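Local coordinates for Cel44C (Paenibacillus polymyxa, PDB 2YIH), which hydrolyses the beta-1,4-glucan backbone of xyloglucan and cellulose-type glucans, as a family 44 glycoside hydrolase module of a larger multidomain enzyme, at residues N54-M59 and P150-N155; V108-A113 and V157-F162. The protein carries 8 engineered substitutions. One frame throughout, in Å; residues are numbered along the deposited sequence.

Both interactions belong to the (beta/alpha)8 barrel domain of the glycoside hydrolase module, and their centres lie about 11 Å apart. Along the chain their segments alternate: 54-59, 108-113, 150-155, 157-162. Interaction 1 joins two loops around a calcium ion well away from the centre of the chain; interaction 2 is deeper, where barrel strand 105-110 meets the start of helix 159-170. The chain from 150 to 162 ties them together: it passes through the calcium loop, then short strand 156-158, and enters that helix. W55 of interaction 1 packs on V157 and F162 of interaction 2, making the metal-bound loops continuous with the hydrophobic layer outside the barrel.

Interaction 1. Residues N54-M59 and P150-N155; sequences NWENNM and PDLNDN. With CA (calcium ion), chain C.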
ATOM      1  N   ASN A  54      -7.303 -21.075  -1.494  1.00  7.95           N
ATOM      2  CA  ASN A  54      -7.603 -22.187  -0.599  1.00  8.53           C
ATOM      3  C   ASN A  54      -6.277 -22.625   0.019  1.00  8.51           C
ATOM      4  O   ASN A  54      -5.413 -23.148  -0.672  1.00  8.71           O
ATOM      5  CB  ASN A  54      -8.172 -23.321  -1.460  1.00  8.61           C
ATOM      6  CG  ASN A  54      -8.474 -24.577  -0.656  1.00  8.96           C
ATOM      7  OD1 ASN A  54      -7.979 -24.739   0.465  1.00  8.77           O
ATOM      8  ND2 ASN A  54      -9.300 -25.477  -1.223  1.00  8.90           N
ATOM      9  N   TRP A  55      -6.082 -22.370   1.307  1.00  8.90           N
ATOM     10  CA  TRP A  55      -4.784 -22.697   1.920  1.00  9.39           C
ATOM     11  C   TRP A  55      -4.456 -24.188   1.921  1.00  9.91           C
ATOM     12  O   TRP A  55      -3.272 -24.583   1.999  1.00 10.73           O
ATOM     13  CB  TRP A  55      -4.715 -22.129   3.337  1.00  9.38           C
ATOM     14  CG  TRP A  55      -5.428 -22.963   4.404  1.00  9.67           C
ATOM     15  CD1 TRP A  55      -6.760 -22.885   4.736  1.00  9.92           C
ATOM     16  CD2 TRP A  55      -4.820 -23.857   5.369  1.00  9.81           C
ATOM     17  NE1 TRP A  55      -7.029 -23.731   5.805  1.00  9.43           N
ATOM     18  CE2 TRP A  55      -5.862 -24.348   6.199  1.00  9.78           C
ATOM     19  CE3 TRP A  55      -3.503 -24.305   5.597  1.00  9.86           C
ATOM     20  CZ2 TRP A  55      -5.632 -25.254   7.232  1.00  9.89           C
ATOM     21  CZ3 TRP A  55      -3.271 -25.228   6.633  1.00  9.57           C
ATOM     22  CH2 TRP A  55      -4.332 -25.678   7.445  1.00  9.72           C
ATOM     23  N   GLU A  56      -5.498 -25.031   1.933  1.00  9.72           N
ATOM     24  CA  GLU A  56      -5.277 -26.470   2.038  1.00  9.75           C
ATOM     25  C   GLU A  56      -4.552 -27.027   0.837  1.00  9.78           C
ATOM     26  O   GLU A  56      -3.712 -27.936   0.990  1.00 10.34           O
ATOM     27  CB  GLU A  56      -6.590 -27.245   2.271  1.00  9.50           C
ATOM     28  CG  GLU A  56      -7.398 -26.735   3.480  1.00  9.95           C
ATOM     29  CD  GLU A  56      -8.659 -27.548   3.676  1.00  9.85           C
ATOM     30  OE1 GLU A  56      -9.124 -28.205   2.704  1.00 10.34           O
ATOM     31  OE2 GLU A  56      -9.180 -27.550   4.798  1.00 10.47           O
ATOM     32  N   ASN A  57      -4.890 -26.535  -0.358  1.00  9.69           N
ATOM     33  CA  ASN A  57      -4.280 -27.061  -1.587  1.00 10.16           C
ATOM     34  C   ASN A  57      -3.535 -26.011  -2.409  1.00  9.71           C
ATOM     35  O   ASN A  57      -3.012 -26.330  -3.459  1.00  9.61           O
ATOM     36  CB  ASN A  57      -5.327 -27.796  -2.450  1.00 10.68           C
ATOM     37  CG  ASN A  57      -6.460 -26.889  -2.943  1.00 11.24           C
ATOM     38  OD1 ASN A  57      -6.423 -25.685  -2.798  1.00 10.75           O
ATOM     39  ND2 ASN A  57      -7.471 -27.490  -3.564  1.00 12.36           N
ATOM     40  N   ASN A  58      -3.565 -24.753  -1.943  1.00  9.11           N
ATOM     41  CA  ASN A  58      -2.911 -23.606  -2.635  1.00  8.75           C
ATOM     42  C   ASN A  58      -3.534 -23.173  -3.952  1.00  9.10           C
ATOM     43  O   ASN A  58      -2.964 -22.344  -4.650  1.00  9.14           O
ATOM     44  CB  ASN A  58      -1.397 -23.794  -2.798  1.00  9.21           C
ATOM     45  CG  ASN A  58      -0.701 -23.986  -1.474  1.00  9.60           C
ATOM     46  OD1 ASN A  58      -0.621 -23.052  -0.657  1.00  9.50           O
ATOM     47  ND2 ASN A  58      -0.202 -25.209  -1.235  1.00  9.85           N
ATOM     48  N   MET A  59      -4.704 -23.719  -4.281  1.00  8.82           N
ATOM     49  CA  MET A  59      -5.422 -23.322  -5.486  1.00  9.21           C
ATOM     50  C   MET A  59      -6.098 -21.977  -5.291  1.00  8.94           C
ATOM     51  O   MET A  59      -6.415 -21.560  -4.157  1.00  9.44           O
ATOM     52  CB  MET A  59      -6.450 -24.405  -5.903  1.00  9.88           C
ATOM     53  CG  MET A  59      -5.789 -25.778  -6.228  1.00 10.80           C
ATOM     54  SD  MET A  59      -4.588 -25.628  -7.601  1.00 12.98           S
ATOM     55  CE  MET A  59      -3.037 -25.626  -6.728  1.00 13.00           C
ATOM     56  N   PRO A 150      -4.766 -30.369   7.210  1.00 12.87           N
ATOM     57  CA  PRO A 150      -6.230 -30.229   7.150  1.00 12.11           C
ATOM     58  C   PRO A 150      -6.894 -31.309   6.310  1.00 12.77           C
ATOM     59  O   PRO A 150      -6.238 -31.984   5.500  1.00 11.86           O
ATOM     60  CB  PRO A 150      -6.426 -28.856   6.492  1.00 12.14           C
ATOM     61  CG  PRO A 150      -5.176 -28.684   5.612  1.00 11.71           C
ATOM     62  CD  PRO A 150      -4.073 -29.281   6.476  1.00 12.28           C
ATOM     63  N   ASP A 151      -8.202 -31.461   6.505  1.00 12.32           N
ATOM     64  CA  ASP A 151      -8.957 -32.483   5.781  1.00 13.21           C
ATOM     65  C   ASP A 151      -9.119 -32.020   4.338  1.00 12.64           C
ATOM     66  O   ASP A 151      -9.831 -31.051   4.075  1.00 13.05           O
ATOM     67  CB  ASP A 151     -10.326 -32.651   6.453  1.00 14.75           C
ATOM     68  CG  ASP A 151     -11.079 -33.864   5.960  1.00 16.70           C
ATOM     69  OD1 ASP A 151     -10.881 -34.283   4.801  1.00 17.93           O
ATOM     70  OD2 ASP A 151     -11.907 -34.371   6.746  1.00 19.60           O
ATOM     71  N   LEU A 152      -8.514 -32.757   3.408  1.00 12.98           N
ATOM     72  CA  LEU A 152      -8.603 -32.414   1.984  1.00 13.83           C
ATOM     73  C   LEU A 152      -9.866 -32.955   1.294  1.00 14.43           C
ATOM     74  O   LEU A 152     -10.142 -32.623   0.131  1.00 14.70           O
ATOM     75  CB  LEU A 152      -7.358 -32.922   1.249  1.00 14.18           C
ATOM     76  CG  LEU A 152      -6.008 -32.435   1.798  1.00 15.01           C
ATOM     77  CD1 LEU A 152      -4.875 -33.070   0.993  1.00 15.72           C
ATOM     78  CD2 LEU A 152      -5.929 -30.888   1.743  1.00 14.50           C
ATOM     79  N   ASN A 153     -10.616 -33.793   2.003  1.00 14.35           N
ATOM     80  CA  ASN A 153     -11.698 -34.558   1.387  1.00 16.29           C
ATOM     81  C   ASN A 153     -13.086 -34.016   1.688  1.00 15.82           C
ATOM     82  O   ASN A 153     -14.105 -34.520   1.158  1.00 17.70           O
ATOM     83  CB  ASN A 153     -11.618 -36.029   1.781  1.00 19.23           C
ATOM     84  CG  ASN A 153     -10.401 -36.693   1.222  1.00 21.57           C
ATOM     85  OD1 ASN A 153      -9.722 -37.437   1.920  1.00 29.54           O
ATOM     86  ND2 ASN A 153     -10.055 -36.355  -0.007  1.00 21.50           N
ATOM     87  N   ASP A 154     -13.145 -32.968   2.505  1.00 13.66           N
ATOM     88  CA  ASP A 154     -14.441 -32.376   2.824  1.00 12.44           C
ATOM     89  C   ASP A 154     -14.682 -31.134   1.964  1.00 12.24           C
ATOM     90  O   ASP A 154     -13.876 -30.809   1.083  1.00 11.66           O
ATOM     91  CB  ASP A 154     -14.585 -32.086   4.339  1.00 11.84           C
ATOM     92  CG  ASP A 154     -13.642 -31.006   4.828  1.00 11.70           C
ATOM     93  OD1 ASP A 154     -12.948 -30.395   3.978  1.00 10.35           O
ATOM     94  OD2 ASP A 154     -13.645 -30.734   6.058  1.00 11.31           O
ATOM     95  N   ASN A 155     -15.792 -30.449   2.207  1.00 12.01           N
ATOM     96  CA  ASN A 155     -16.157 -29.305   1.363  1.00 12.19           C
ATOM     97  C   ASN A 155     -15.869 -27.961   2.015  1.00 11.76           C
ATOM     98  O   ASN A 155     -16.473 -26.946   1.635  1.00 11.10           O
ATOM     99  CB  ASN A 155     -17.661 -29.378   1.039  1.00 14.16           C
ATOM    100  CG  ASN A 155     -18.045 -28.554  -0.182  1.00 17.29           C
ATOM    101  OD1 ASN A 155     -17.327 -28.514  -1.192  1.00 19.41           O
ATOM    102  ND2 ASN A 155     -19.176 -27.846  -0.073  1.00 20.56           N
TER
HETATM  103 CA    CA C1520     -10.997 -29.042   3.954  1.00 10.35          CA
HETATM  104  O   HOH W   1     -11.426 -29.201   6.372  1.00  8.80           O
HETATM  105  O   HOH W   2     -11.451 -29.530   1.661  1.00 10.89           O
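The calcium ion is gripped by both oxygens of the E56 carboxylate, OE1 at 2.4 Å and OE2 at 2.5 Å, a bidentate arm that brings 54-59 to the metal held on its other side by 150-155. From 150-155 come the backbone oxygen D151 O, 2.3 Å from the metal, and the single carboxylate oxygen D154 OD1. Two waters and the carbonyl of Y156 complete the shell of seven oxygens, in which the negative carboxylates of E56 and D154 are probably balanced by the ion between them. No direct hydrogen bond joins the loops, so the metal is their polar link in this outlying part of the barrel domain. Beside it lies an apolar seam. P150 CG sits over one face of the W55 six-membered ring, a CH-pi contact 4.0 Å from its centroid, while E56 CG also lies against the indole. The E56 chain is extended beyond CG (chi2 -179°), carrying its carboxylate past P150 to the ion. L152 CD2 closes on E56 CB at 3.7 Å. Each loop is shaped by Asx turns: N54 OD1 receives E56 N, and D151 OD1 accepts from N153 N at 2.9 Å, nearly along its C-O axis.

Interaction 2. Residues V108-A113 and V157-F162; sequences VTLPMA and VYVDEF
The F162 ring meets the barrel strand by its edge: L110 CD2 lies in the ring plane, 3.8 Å from F162 CD2 and almost as near to CE2. Farther along the same rim, V108 CG1 stands 4.4 Å from F162 CE2, a looser touch. The ring is brought there by a side chain with CG anti to the backbone N (chi1 175°), which sends it from the helix toward the strand; the indole of W55 also meets it, the two planes at about 40°. One helical turn earlier, V159 divides its two methyls between neighbours. CG1 comes within 3.9 Å of L110 CD1, and CG2 faces the pyrrolidine ring of P111 tip to tip, 4.0 Å from its CG. In the (beta/alpha)8 fold this is the layer between a barrel strand and an outer helix: strand 105-110 presents V108 and L110, alternate residues, to the first turn of helix 159-170, with Y158 at the N-cap. L110 fills the middle, CD1 against V159 and CD2 between V159 and the F162 edge. An alanine in place of V159 would probably open a gap beside L110 CD1 and leave the P111 ring without its apolar mate on the helix. Helix 205-222 adds V219 against L110 and L215 against V159, while V138 of strand 135-139 touches both P111 and V159.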
ATOM      1  N   VAL A 108      -1.124 -10.738   5.301  1.00  6.69           N
ATOM      2  CA  VAL A 108      -1.678 -11.896   4.608  1.00  6.70           C
ATOM      3  C   VAL A 108      -3.221 -11.769   4.492  1.00  6.78           C
ATOM      4  O   VAL A 108      -3.937 -11.620   5.482  1.00  6.84           O
ATOM      5  CB  VAL A 108      -1.314 -13.165   5.418  1.00  6.68           C
ATOM      6  CG1 VAL A 108      -2.004 -14.417   4.852  1.00  6.82           C
ATOM      7  CG2 VAL A 108       0.235 -13.351   5.454  1.00  6.86           C
ATOM      8  N   THR A 109      -3.728 -11.866   3.277  1.00  6.73           N
ATOM      9  CA  THR A 109      -5.175 -11.793   3.074  1.00  6.97           C
ATOM     10  C   THR A 109      -5.840 -13.112   3.446  1.00  7.22           C
ATOM     11  O   THR A 109      -5.333 -14.195   3.091  1.00  7.50           O
ATOM     12  CB  THR A 109      -5.451 -11.484   1.592  1.00  7.07           C
ATOM     13  OG1 THR A 109      -4.840 -10.222   1.290  1.00  7.19           O
ATOM     14  CG2 THR A 109      -6.966 -11.367   1.277  1.00  7.20           C
ATOM     15  N   LEU A 110      -7.040 -12.992   4.020  1.00  7.17           N
ATOM     16  CA  LEU A 110      -7.878 -14.156   4.407  1.00  7.31           C
ATOM     17  C   LEU A 110      -9.149 -14.035   3.595  1.00  7.42           C
ATOM     18  O   LEU A 110      -9.520 -12.927   3.179  1.00  7.50           O
ATOM     19  CB  LEU A 110      -8.219 -14.085   5.902  1.00  7.43           C
ATOM     20  CG  LEU A 110      -6.978 -14.185   6.811  1.00  7.36           C
ATOM     21  CD1 LEU A 110      -7.432 -14.134   8.259  1.00  7.67           C
ATOM     22  CD2 LEU A 110      -6.256 -15.492   6.541  1.00  7.47           C
ATOM     23  N   PRO A 111      -9.826 -15.167   3.338  1.00  7.55           N
ATOM     24  CA  PRO A 111     -10.977 -15.113   2.400  1.00  7.90           C
ATOM     25  C   PRO A 111     -12.289 -14.746   3.128  1.00  8.32           C
ATOM     26  O   PRO A 111     -12.542 -15.260   4.229  1.00  8.92           O
ATOM     27  CB  PRO A 111     -11.079 -16.570   1.895  1.00  7.68           C
ATOM     28  CG  PRO A 111     -10.571 -17.392   3.088  1.00  7.81           C
ATOM     29  CD  PRO A 111      -9.440 -16.547   3.708  1.00  7.84           C
ATOM     30  N   MET A 112     -13.148 -13.961   2.472  1.00  8.60           N
ATOM     31  CA  MET A 112     -14.401 -13.554   3.109  1.00  9.40           C
ATOM     32  C   MET A 112     -15.585 -13.547   2.124  1.00  9.87           C
ATOM     33  O   MET A 112     -16.729 -13.372   2.522  1.00 11.01           O
ATOM     34  CB  MET A 112     -14.191 -12.169   3.769  1.00  9.68           C
ATOM     35  CG  MET A 112     -15.085 -11.887   4.920  1.00  9.75           C
ATOM     36  SD  MET A 112     -14.749 -10.290   5.698  1.00  9.57           S
ATOM     37  CE  MET A 112     -14.830  -9.160   4.304  1.00  9.63           C
ATOM     38  N   ALA A 113     -15.323 -13.723   0.833  1.00  9.45           N
ATOM     39  CA  ALA A 113     -16.412 -13.646  -0.136  1.00  9.30           C
ATOM     40  C   ALA A 113     -17.321 -14.866  -0.052  1.00  9.55           C
ATOM     41  O   ALA A 113     -18.487 -14.796  -0.473  1.00 10.08           O
ATOM     42  CB  ALA A 113     -15.863 -13.437  -1.587  1.00  9.25           C
ATOM     43  N   VAL A 157     -13.129 -25.052   4.137  1.00 11.09           N
ATOM     44  CA  VAL A 157     -11.806 -24.582   4.540  1.00 11.33           C
ATOM     45  C   VAL A 157     -12.060 -23.714   5.764  1.00 10.33           C
ATOM     46  O   VAL A 157     -12.993 -22.937   5.764  1.00 11.22           O
ATOM     47  CB  VAL A 157     -11.158 -23.774   3.389  1.00 12.39           C
ATOM     48  CG1 VAL A 157      -9.948 -23.079   3.844  1.00 14.00           C
ATOM     49  CG2 VAL A 157     -10.827 -24.740   2.215  1.00 12.89           C
ATOM     50  N   TYR A 158     -11.298 -23.921   6.837  1.00  9.73           N
ATOM     51  CA  TYR A 158     -11.580 -23.229   8.090  1.00  9.01           C
ATOM     52  C   TYR A 158     -10.543 -22.150   8.300  1.00  8.93           C
ATOM     53  O   TYR A 158      -9.366 -22.443   8.364  1.00  9.27           O
ATOM     54  CB  TYR A 158     -11.482 -24.230   9.241  1.00  9.12           C
ATOM     55  CG  TYR A 158     -12.570 -25.288   9.188  1.00  9.10           C
ATOM     56  CD1 TYR A 158     -13.886 -24.949   9.482  1.00  9.11           C
ATOM     57  CD2 TYR A 158     -12.287 -26.607   8.772  1.00  9.41           C
ATOM     58  CE1 TYR A 158     -14.909 -25.904   9.449  1.00  9.54           C
ATOM     59  CE2 TYR A 158     -13.313 -27.581   8.702  1.00  9.32           C
ATOM     60  CZ  TYR A 158     -14.609 -27.207   9.046  1.00  9.31           C
ATOM     61  OH  TYR A 158     -15.608 -28.164   9.025  1.00  9.84           O
ATOM     62  N   VAL A 159     -10.963 -20.906   8.464  1.00  9.00           N
ATOM     63  CA  VAL A 159      -9.965 -19.829   8.460  1.00  9.16           C
ATOM     64  C   VAL A 159      -9.188 -19.844   9.770  1.00  9.52           C
ATOM     65  O   VAL A 159      -7.958 -19.663   9.764  1.00  8.91           O
ATOM     66  CB  VAL A 159     -10.587 -18.452   8.208  1.00  9.15           C
ATOM     67  CG1 VAL A 159      -9.476 -17.400   8.153  1.00  9.06           C
ATOM     68  CG2 VAL A 159     -11.349 -18.447   6.889  1.00  9.00           C
ATOM     69  N   ASP A 160      -9.860 -20.087  10.898  1.00  9.88           N
ATOM     70  CA  ASP A 160      -9.124 -20.069  12.157  1.00 10.23           C
ATOM     71  C   ASP A 160      -8.128 -21.229  12.282  1.00  9.94           C
ATOM     72  O   ASP A 160      -7.093 -21.095  12.938  1.00 10.00           O
ATOM     73  CB  ASP A 160     -10.049 -19.897  13.396  1.00 10.09           C
ATOM     74  CG  ASP A 160     -10.960 -21.092  13.653  1.00 10.30           C
ATOM     75  OD1 ASP A 160     -11.126 -21.988  12.802  1.00  9.86           O
ATOM     76  OD2 ASP A 160     -11.557 -21.101  14.755  1.00 11.00           O
ATOM     77  N   GLU A 161      -8.416 -22.337  11.604  1.00  9.36           N
ATOM     78  CA  GLU A 161      -7.484 -23.457  11.490  1.00  9.66           C
ATOM     79  C   GLU A 161      -6.210 -23.022  10.755  1.00  9.70           C
ATOM     80  O   GLU A 161      -5.095 -23.399  11.118  1.00  9.87           O
ATOM     81  CB  GLU A 161      -8.150 -24.635  10.769  1.00 10.22           C
ATOM     82  CG  GLU A 161      -7.264 -25.883  10.759  1.00 10.16           C
ATOM     83  CD  GLU A 161      -8.033 -27.118  10.368  1.00 10.64           C
ATOM     84  OE1 GLU A 161      -8.583 -27.147   9.261  1.00 10.29           O
ATOM     85  OE2 GLU A 161      -8.149 -28.031  11.210  1.00 11.38           O
ATOM     86  N   PHE A 162      -6.385 -22.219   9.722  1.00  9.54           N
ATOM     87  CA  PHE A 162      -5.242 -21.724   8.996  1.00  9.95           C
ATOM     88  C   PHE A 162      -4.425 -20.773   9.894  1.00  9.41           C
ATOM     89  O   PHE A 162      -3.180 -20.793   9.883  1.00  9.46           O
ATOM     90  CB  PHE A 162      -5.735 -21.000   7.750  1.00 10.27           C
ATOM     91  CG  PHE A 162      -4.632 -20.325   6.979  1.00 11.50           C
ATOM     92  CD1 PHE A 162      -3.508 -21.056   6.579  1.00 12.15           C
ATOM     93  CD2 PHE A 162      -4.701 -18.972   6.706  1.00 12.57           C
ATOM     94  CE1 PHE A 162      -2.492 -20.434   5.850  1.00 13.26           C
ATOM     95  CE2 PHE A 162      -3.673 -18.343   5.983  1.00 13.33           C
ATOM     96  CZ  PHE A 162      -2.600 -19.095   5.546  1.00 12.84           C
TER